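Local coordinates for protein gamma-D-glutamyl-L-lysine dipeptidyl-peptidase (Bacillus cereus ATCC 10987, PDB 3H41) that probably hydrolyses gamma-D-glutamyl-L-lysine bonds in murein peptides as a cysteine peptidase, releasing the dipeptide L-Ala-D-Glu during peptidoglycan degradation, at residues A[83-88]-A[92-97]; A[158-161]-A[167-170]; A[279-284]-A[288-293]. All blocks are in the same frame, centred on the assembly; numbering follows the deposited sequence.

Contact 1. Residues A[83-88]-A[92-97]; sequences LVHGQP and NEEGYP
With CG anti to its carbonyl carbon (chi1 -50°), L83 sends its two methyls to different parts of 92-97, while Y96, CG anti to the backbone N (chi1 -152°), swings its ring past Q87. Both belong to a beta hairpin of the first SH3-like domain, strands 79-84 and 96-101. V84 and Y96 form its hydrogen-bonded antiparallel pair: V84 N donates to Y96 O at 2.8 Å, and Y96 N returns a bond to V84 O at 3.0 Å. Strand 79-84 ends in a type II turn, V84 to Q87, after which Q87 comes back beside Y96. Q87 CB lies 3.8 Å from Y96 CB, amide and ring planes 66° apart, and Q87 O meets the ring edge in plane; Q87 OE1 and NE2 are hydrogen-bonded to T62 and Q63 of strand 60-65. The substrate-binding phenol touches the bound alanine and is hydrogen-bonded to D234. H85 NE2 and E94 OE2 are both hydrogen-bonded to T71 OG1, with no bond between them. A water bridges G86 N and E94 O. L83 CD2 packs on P97 CB at 3.7 Å. N92 OD1 closes an Asx turn by accepting from E94 N at 2.8 Å, and sits 3.2 Å from L83 CD1.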
loop_
_atom_site.group_PDB
_atom_site.type_symbol
_atom_site.label_atom_id
_atom_site.label_comp_id
_atom_site.label_asym_id
_atom_site.label_seq_id
_atom_site.Cartn_x
_atom_site.Cartn_y
_atom_site.Cartn_z
ATOM N N LEU A 83 -6.542 13.851 2.356
ATOM C CA LEU A 83 -5.807 13.195 3.420
ATOM C C LEU A 83 -6.274 11.734 3.493
ATOM O O LEU A 83 -7.460 11.456 3.740
ATOM C CB LEU A 83 -6.037 13.890 4.779
ATOM C CG LEU A 83 -5.826 15.405 4.760
ATOM C CD1 LEU A 83 -6.145 16.009 6.157
ATOM C CD2 LEU A 83 -4.399 15.745 4.299
ATOM N N VAL A 84 -5.337 10.807 3.295
ATOM C CA VAL A 84 -5.647 9.391 3.271
ATOM C C VAL A 84 -5.688 8.831 4.673
ATOM O O VAL A 84 -4.685 8.797 5.401
ATOM C CB VAL A 84 -4.626 8.578 2.415
ATOM C CG1 VAL A 84 -5.017 7.056 2.409
ATOM C CG2 VAL A 84 -4.507 9.157 0.950
ATOM N N HIS A 85 -6.860 8.378 5.074
ATOM C CA HIS A 85 -7.017 7.851 6.418
ATOM C C HIS A 85 -6.292 6.504 6.448
ATOM O O HIS A 85 -6.320 5.732 5.468
ATOM C CB HIS A 85 -8.498 7.601 6.739
ATOM C CG HIS A 85 -9.361 8.835 6.737
ATOM N ND1 HIS A 85 -10.637 8.847 7.273
ATOM C CD2 HIS A 85 -9.136 10.089 6.285
ATOM C CE1 HIS A 85 -11.154 10.057 7.148
ATOM N NE2 HIS A 85 -10.274 10.826 6.532
ATOM N N GLY A 86 -5.648 6.233 7.569
ATOM C CA GLY A 86 -5.031 4.933 7.791
ATOM C C GLY A 86 -3.598 4.837 7.330
ATOM O O GLY A 86 -3.009 3.760 7.381
ATOM N N GLN A 87 -3.032 5.976 6.920
ATOM C CA GLN A 87 -1.638 6.062 6.566
ATOM C C GLN A 87 -0.981 7.103 7.450
ATOM O O GLN A 87 -0.916 8.283 7.104
ATOM C CB GLN A 87 -1.488 6.370 5.077
ATOM C CG GLN A 87 -1.956 5.203 4.192
ATOM C CD GLN A 87 -1.540 5.367 2.737
ATOM O OE1 GLN A 87 -0.844 6.327 2.382
ATOM N NE2 GLN A 87 -1.995 4.446 1.878
ATOM N N PRO A 88 -0.521 6.677 8.629
ATOM C CA PRO A 88 -0.025 7.692 9.580
ATOM C C PRO A 88 1.224 8.447 9.110
ATOM O O PRO A 88 2.098 7.876 8.447
ATOM C CB PRO A 88 0.283 6.873 10.830
ATOM C CG PRO A 88 -0.580 5.651 10.707
ATOM C CD PRO A 88 -0.546 5.340 9.238
ATOM N N ASN A 92 0.543 15.336 9.107
ATOM C CA ASN A 92 -0.875 15.633 9.230
ATOM C C ASN A 92 -1.560 14.608 10.112
ATOM O O ASN A 92 -1.456 13.406 9.894
ATOM C CB ASN A 92 -1.575 15.669 7.878
ATOM C CG ASN A 92 -2.980 16.279 7.965
ATOM O OD1 ASN A 92 -3.915 15.645 8.415
ATOM N ND2 ASN A 92 -3.119 17.504 7.512
ATOM N N GLU A 93 -2.302 15.112 11.090
ATOM C CA GLU A 93 -2.863 14.233 12.083
ATOM C C GLU A 93 -4.086 13.460 11.570
ATOM O O GLU A 93 -4.452 12.459 12.165
ATOM C CB GLU A 93 -3.129 15.011 13.390
ATOM C CG GLU A 93 -1.810 15.442 14.066
ATOM C CD GLU A 93 -1.997 16.170 15.397
ATOM O OE1 GLU A 93 -3.162 16.353 15.827
ATOM O OE2 GLU A 93 -0.968 16.553 16.004
ATOM N N GLU A 94 -4.670 13.871 10.438
ATOM C CA GLU A 94 -5.865 13.194 9.915
ATOM C C GLU A 94 -5.569 12.139 8.852
ATOM O O GLU A 94 -6.327 11.195 8.680
ATOM C CB GLU A 94 -6.843 14.203 9.322
ATOM C CG GLU A 94 -8.224 13.593 9.041
ATOM C CD GLU A 94 -9.313 14.632 8.771
ATOM O OE1 GLU A 94 -9.015 15.855 8.783
ATOM O OE2 GLU A 94 -10.469 14.210 8.544
ATOM N N GLY A 95 -4.480 12.308 8.119
ATOM C CA GLY A 95 -4.162 11.374 7.045
ATOM C C GLY A 95 -3.001 11.844 6.188
ATOM O O GLY A 95 -2.494 12.955 6.366
ATOM N N TYR A 96 -2.621 10.995 5.238
ATOM C CA TYR A 96 -1.480 11.250 4.365
ATOM C C TYR A 96 -1.902 12.160 3.247
ATOM O O TYR A 96 -2.852 11.861 2.524
ATOM C CB TYR A 96 -0.883 9.937 3.792
ATOM C CG TYR A 96 0.586 10.103 3.499
ATOM C CD1 TYR A 96 1.003 10.800 2.384
ATOM C CD2 TYR A 96 1.567 9.611 4.361
ATOM C CE1 TYR A 96 2.315 10.981 2.120
ATOM C CE2 TYR A 96 2.918 9.809 4.095
ATOM C CZ TYR A 96 3.277 10.508 2.958
ATOM O OH TYR A 96 4.585 10.769 2.622
ATOM N N PRO A 97 -1.211 13.296 3.097
ATOM C CA PRO A 97 -1.656 14.277 2.127
ATOM C C PRO A 97 -1.133 14.055 0.714
ATOM O O PRO A 97 -0.031 13.543 0.516
ATOM C CB PRO A 97 -1.106 15.559 2.691
ATOM C CG PRO A 97 0.203 15.141 3.248
ATOM C CD PRO A 97 -0.102 13.816 3.916
HETATM O O HOH W 1 -5.853 8.260 9.619
#

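Contact 2. Residues A[158-161]-A[167-170]; sequences YRVL and KAWL
A beta hairpin in the second SH3-like domain brings strands 157-161 and 167-171 together, their local axes 4.6 Å apart at closest approach and their directions 145° apart. Two hydrogen-bonded pairs, Y158 with L170 and V160 with A168, alternate with the non-hydrogen-bonded pairs R159 with W169 and L161 with K167. The straightest of the four backbone bonds is V160 N to A168 O, 2.8 Å with an N-H...O angle of 171°. CA-H groups of R159 and W169 supplement this ladder, the latter 3.2 Å from Y158 O. Side chains divide between two faces. On the face of Y158, V160, A168 and L170, contact is apolar: L170 CD2 reaches V160 CG1 at 4.1 Å, the two side chains crossing at about a right angle. A chi1 of 62° sets L170 CG between its own backbone N and carbonyl carbon and turns CD2 toward the partner strand. On the other face, the extended R159 chain carries its guanidinium across K167, whose CD lies 3.3 Å above one face, offset toward the rim. The lysine meets the guanidinium through its CD methylene, and its ammonium NZ stays 5.6 Å from R159 NH1, while R159 NH2 donates to N132 O. In the sheet, strand 126-131 flanks 167-171 and strand 147-153 flanks 157-161, while V120 of strand 119-122 and L129 of strand 126-131 pack against the V160 side.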
loop_
_atom_site.group_PDB
_atom_site.type_symbol
_atom_site.label_atom_id
_atom_site.label_comp_id
_atom_site.label_asym_id
_atom_site.label_seq_id
_atom_site.Cartn_x
_atom_site.Cartn_y
_atom_site.Cartn_z
ATOM N N TYR A 158 -17.052 -14.804 -2.193
ATOM C CA TYR A 158 -17.588 -13.798 -1.306
ATOM C C TYR A 158 -18.224 -12.760 -2.207
ATOM O O TYR A 158 -17.657 -12.432 -3.263
ATOM C CB TYR A 158 -16.490 -13.077 -0.532
ATOM C CG TYR A 158 -15.604 -13.943 0.324
ATOM C CD1 TYR A 158 -16.092 -14.539 1.470
ATOM C CD2 TYR A 158 -14.272 -14.128 0.004
ATOM C CE1 TYR A 158 -15.271 -15.325 2.268
ATOM C CE2 TYR A 158 -13.432 -14.918 0.809
ATOM C CZ TYR A 158 -13.940 -15.508 1.932
ATOM O OH TYR A 158 -13.140 -16.285 2.743
ATOM N N ARG A 159 -19.377 -12.239 -1.794
ATOM C CA ARG A 159 -19.941 -11.057 -2.413
ATOM C C ARG A 159 -19.639 -9.831 -1.572
ATOM O O ARG A 159 -19.746 -9.851 -0.320
ATOM C CB ARG A 159 -21.451 -11.273 -2.590
ATOM C CG ARG A 159 -22.139 -10.236 -3.434
ATOM C CD ARG A 159 -23.521 -10.783 -3.874
ATOM N NE ARG A 159 -23.965 -10.168 -5.105
ATOM C CZ ARG A 159 -25.181 -9.667 -5.308
ATOM N NH1 ARG A 159 -26.101 -9.711 -4.348
ATOM N NH2 ARG A 159 -25.482 -9.130 -6.492
ATOM N N VAL A 160 -19.239 -8.746 -2.242
ATOM C CA VAL A 160 -18.881 -7.536 -1.555
ATOM C C VAL A 160 -19.509 -6.302 -2.201
ATOM O O VAL A 160 -19.933 -6.328 -3.361
ATOM C CB VAL A 160 -17.317 -7.356 -1.552
ATOM C CG1 VAL A 160 -16.656 -8.514 -0.828
ATOM C CG2 VAL A 160 -16.810 -7.233 -3.016
ATOM N N LEU A 161 -19.506 -5.207 -1.472
ATOM C CA LEU A 161 -19.992 -3.923 -1.959
ATOM C C LEU A 161 -18.814 -3.005 -2.374
ATOM O O LEU A 161 -17.871 -2.831 -1.616
ATOM C CB LEU A 161 -20.792 -3.222 -0.850
ATOM C CG LEU A 161 -21.521 -1.942 -1.278
ATOM C CD1 LEU A 161 -22.663 -2.239 -2.262
ATOM C CD2 LEU A 161 -22.025 -1.173 -0.064
ATOM N N LYS A 167 -22.304 -4.086 -6.664
ATOM C CA LYS A 167 -21.995 -5.349 -6.013
ATOM C C LYS A 167 -21.094 -6.177 -6.935
ATOM O O LYS A 167 -21.189 -6.071 -8.178
ATOM C CB LYS A 167 -23.289 -6.096 -5.714
ATOM C CG LYS A 167 -24.239 -5.328 -4.772
ATOM C CD LYS A 167 -25.458 -6.178 -4.420
ATOM C CE LYS A 167 -26.383 -5.500 -3.389
ATOM N NZ LYS A 167 -26.783 -4.145 -3.811
ATOM N N ALA A 168 -20.223 -6.954 -6.304
ATOM C CA ALA A 168 -19.181 -7.714 -6.969
ATOM C C ALA A 168 -18.884 -8.959 -6.190
ATOM O O ALA A 168 -19.226 -9.094 -4.998
ATOM C CB ALA A 168 -17.893 -6.870 -7.072
ATOM N N TRP A 169 -18.130 -9.849 -6.813
ATOM C CA TRP A 169 -17.720 -11.063 -6.138
ATOM C C TRP A 169 -16.303 -11.484 -6.498
ATOM O O TRP A 169 -15.791 -11.090 -7.548
ATOM C CB TRP A 169 -18.708 -12.161 -6.445
ATOM C CG TRP A 169 -18.683 -12.731 -7.842
ATOM C CD1 TRP A 169 -19.423 -12.336 -8.918
ATOM C CD2 TRP A 169 -17.937 -13.876 -8.255
ATOM N NE1 TRP A 169 -19.147 -13.147 -9.999
ATOM C CE2 TRP A 169 -18.226 -14.097 -9.611
ATOM C CE3 TRP A 169 -16.992 -14.702 -7.608
ATOM C CZ2 TRP A 169 -17.638 -15.151 -10.357
ATOM C CZ3 TRP A 169 -16.387 -15.744 -8.348
ATOM C CH2 TRP A 169 -16.731 -15.963 -9.712
ATOM N N LEU A 170 -15.675 -12.233 -5.597
ATOM C CA LEU A 170 -14.345 -12.806 -5.826
ATOM C C LEU A 170 -14.301 -14.237 -5.324
ATOM O O LEU A 170 -15.066 -14.622 -4.444
ATOM C CB LEU A 170 -13.233 -11.994 -5.167
ATOM C CG LEU A 170 -13.233 -11.852 -3.663
ATOM C CD1 LEU A 170 -11.801 -11.490 -3.189
ATOM C CD2 LEU A 170 -14.259 -10.799 -3.224
#

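Contact 3. Residues A[279-284]-A[288-293]; sequences MIHSPR and SVEIIP
Polar contact between the side chains centres on H281 and E290, which lie side by side pointing the same way. H281 NE2 donates to E290 OE2 at 2.8 Å, meeting the carboxylate on its anti side, with ring and carboxylate planes 33° apart. Each residue has its gamma carbon between its own backbone N and carbonyl carbon (chi1 63° for H281 and 70° for E290), which sets the two groups abreast. The same OE2 forms a salt bridge with R287; bonds at both imidazole nitrogens, NE2 to E290 and ND1 to H269 NE2, together limit the ring's rotation. P283 leans on this pair, its CB over one face of the H281 ring and its CG 3.6 Å from E290 OE2. Backbone bonds join H281 to E290 and M279 to I292 in both directions, the shortest being M279 N to I292 O at 2.9 Å. These pairs build the hairpin of strands 278-281 and 290-293 in the NlpC/P60 peptidase domain, whose inferred active site comprises C216, H269 and H281. Apolar contacts occupy both faces. On the H281 face, I292 crosses H281 at about a right angle, its CD1 3.6 Å from H281 CE1, and the selenomethionine M279 extends CE to within 3.7 Å of I292 CD1. On the other face, I280 CG1 packs on I291 CG1 at 3.9 Å. Past the strand, S282 CB lies 3.9 Å from V289 CG2.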
loop_
_atom_site.group_PDB
_atom_site.type_symbol
_atom_site.label_atom_id
_atom_site.label_comp_id
_atom_site.label_asym_id
_atom_site.label_seq_id
_atom_site.Cartn_x
_atom_site.Cartn_y
_atom_site.Cartn_z
HETATM N N MSE A 279 17.134 -10.454 4.885
HETATM C CA MSE A 279 16.041 -9.486 4.986
HETATM C C MSE A 279 15.273 -9.472 3.678
HETATM O O MSE A 279 15.787 -9.865 2.646
HETATM C CB MSE A 279 16.528 -8.086 5.332
HETATM C CG MSE A 279 17.434 -7.498 4.306
HETATM SE SE MSE A 279 18.327 -5.930 4.996
HETATM C CE MSE A 279 18.810 -5.391 3.295
ATOM N N ILE A 280 14.022 -9.042 3.749
ATOM C CA ILE A 280 13.195 -8.922 2.588
ATOM C C ILE A 280 12.810 -7.449 2.456
ATOM O O ILE A 280 12.612 -6.792 3.466
ATOM C CB ILE A 280 11.950 -9.864 2.668
ATOM C CG1 ILE A 280 11.238 -9.927 1.326
ATOM C CG2 ILE A 280 11.016 -9.472 3.832
ATOM C CD1 ILE A 280 10.194 -11.131 1.198
ATOM N N HIS A 281 12.784 -6.944 1.209
ATOM C CA HIS A 281 12.452 -5.556 0.937
ATOM C C HIS A 281 12.045 -5.317 -0.497
ATOM O O HIS A 281 12.247 -6.161 -1.389
ATOM C CB HIS A 281 13.642 -4.617 1.343
ATOM C CG HIS A 281 14.917 -4.827 0.579
ATOM N ND1 HIS A 281 16.052 -4.058 0.808
ATOM C CD2 HIS A 281 15.252 -5.699 -0.408
ATOM C CE1 HIS A 281 17.012 -4.449 -0.012
ATOM N NE2 HIS A 281 16.566 -5.454 -0.740
ATOM N N SER A 282 11.412 -4.171 -0.726
ATOM C CA SER A 282 11.260 -3.606 -2.071
ATOM C C SER A 282 12.283 -2.474 -2.254
ATOM O O SER A 282 12.086 -1.379 -1.735
ATOM C CB SER A 282 9.842 -3.090 -2.277
ATOM O OG SER A 282 9.711 -2.755 -3.630
ATOM N N PRO A 283 13.388 -2.729 -2.982
ATOM C CA PRO A 283 14.578 -1.914 -2.613
ATOM C C PRO A 283 14.826 -0.612 -3.358
ATOM O O PRO A 283 15.177 0.388 -2.732
ATOM C CB PRO A 283 15.733 -2.884 -2.858
ATOM C CG PRO A 283 15.271 -3.731 -3.946
ATOM C CD PRO A 283 13.775 -3.908 -3.774
ATOM N N ARG A 284 14.666 -0.627 -4.679
ATOM C CA ARG A 284 14.944 0.532 -5.529
ATOM C C ARG A 284 14.401 0.246 -6.928
ATOM O O ARG A 284 14.143 -0.913 -7.275
ATOM C CB ARG A 284 16.463 0.806 -5.593
ATOM C CG ARG A 284 17.291 -0.364 -6.165
ATOM C CD ARG A 284 18.786 -0.041 -6.353
ATOM N NE ARG A 284 19.340 0.624 -5.181
ATOM C CZ ARG A 284 20.241 1.608 -5.205
ATOM N NH1 ARG A 284 20.725 2.090 -6.359
ATOM N NH2 ARG A 284 20.653 2.130 -4.055
ATOM N N SER A 288 13.370 -5.449 -7.793
ATOM C CA SER A 288 12.060 -5.947 -7.423
ATOM C C SER A 288 12.121 -6.442 -6.003
ATOM O O SER A 288 13.214 -6.573 -5.427
ATOM C CB SER A 288 11.675 -7.123 -8.307
ATOM O OG SER A 288 11.633 -6.715 -9.652
ATOM N N VAL A 289 10.956 -6.756 -5.448
ATOM C CA VAL A 289 10.900 -7.372 -4.129
ATOM C C VAL A 289 11.854 -8.584 -4.122
ATOM O O VAL A 289 11.777 -9.488 -4.980
ATOM C CB VAL A 289 9.480 -7.790 -3.718
ATOM C CG1 VAL A 289 9.535 -8.561 -2.398
ATOM C CG2 VAL A 289 8.575 -6.536 -3.595
ATOM N N GLU A 290 12.724 -8.601 -3.126
ATOM C CA GLU A 290 13.831 -9.537 -3.089
ATOM C C GLU A 290 14.283 -9.823 -1.669
ATOM O O GLU A 290 14.036 -9.041 -0.739
ATOM C CB GLU A 290 15.026 -8.937 -3.828
ATOM C CG GLU A 290 15.669 -7.757 -3.067
ATOM C CD GLU A 290 16.857 -7.096 -3.811
ATOM O OE1 GLU A 290 17.004 -7.311 -5.037
ATOM O OE2 GLU A 290 17.633 -6.357 -3.148
ATOM N N ILE A 291 15.032 -10.917 -1.533
ATOM C CA ILE A 291 15.644 -11.293 -0.274
ATOM C C ILE A 291 17.169 -11.194 -0.425
ATOM O O ILE A 291 17.743 -11.791 -1.338
ATOM C CB ILE A 291 15.232 -12.738 0.122
ATOM C CG1 ILE A 291 13.776 -12.779 0.622
ATOM C CG2 ILE A 291 16.176 -13.322 1.142
ATOM C CD1 ILE A 291 13.173 -14.168 0.718
ATOM N N ILE A 292 17.823 -10.474 0.467
ATOM C CA ILE A 292 19.290 -10.324 0.457
ATOM C C ILE A 292 19.874 -10.371 1.875
ATOM O O ILE A 292 19.152 -10.217 2.876
ATOM C CB ILE A 292 19.777 -9.005 -0.250
ATOM C CG1 ILE A 292 19.274 -7.751 0.456
ATOM C CG2 ILE A 292 19.412 -8.985 -1.730
ATOM C CD1 ILE A 292 19.942 -6.475 -0.069
ATOM N N PRO A 293 21.189 -10.573 1.978
ATOM C CA PRO A 293 21.744 -10.581 3.319
ATOM C C PRO A 293 21.713 -9.201 3.907
ATOM O O PRO A 293 21.863 -8.215 3.150
ATOM C CB PRO A 293 23.221 -10.992 3.106
ATOM C CG PRO A 293 23.257 -11.681 1.767
ATOM C CD PRO A 293 22.118 -11.100 0.955
#

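All three contacts join consecutive antiparallel strands, each in a different sheet. Contacts 1 and 2 are predominantly buried and lie in two successive SH3-like domains; contact 3, in the peptidase domain, is partly buried. Contacts 1 and 3 each include an edge strand, whereas the strands of contact 2 lie inside their sheet. Contacts 1 and 3 supply different parts of the active centre: a substrate-binding phenol and an inferred active-site histidine. Their centres are 27 Å apart, on opposite sides of the chain's centre. Only contact 3 has a hydrogen bond between side chains of its two segments. Contact 2, away from the annotated sites, relies on its backbone ladder, apolar packing and an arginine lying over lysine methylene. Contact 1 has one reciprocal backbone pair, contacts 2 and 3 two each.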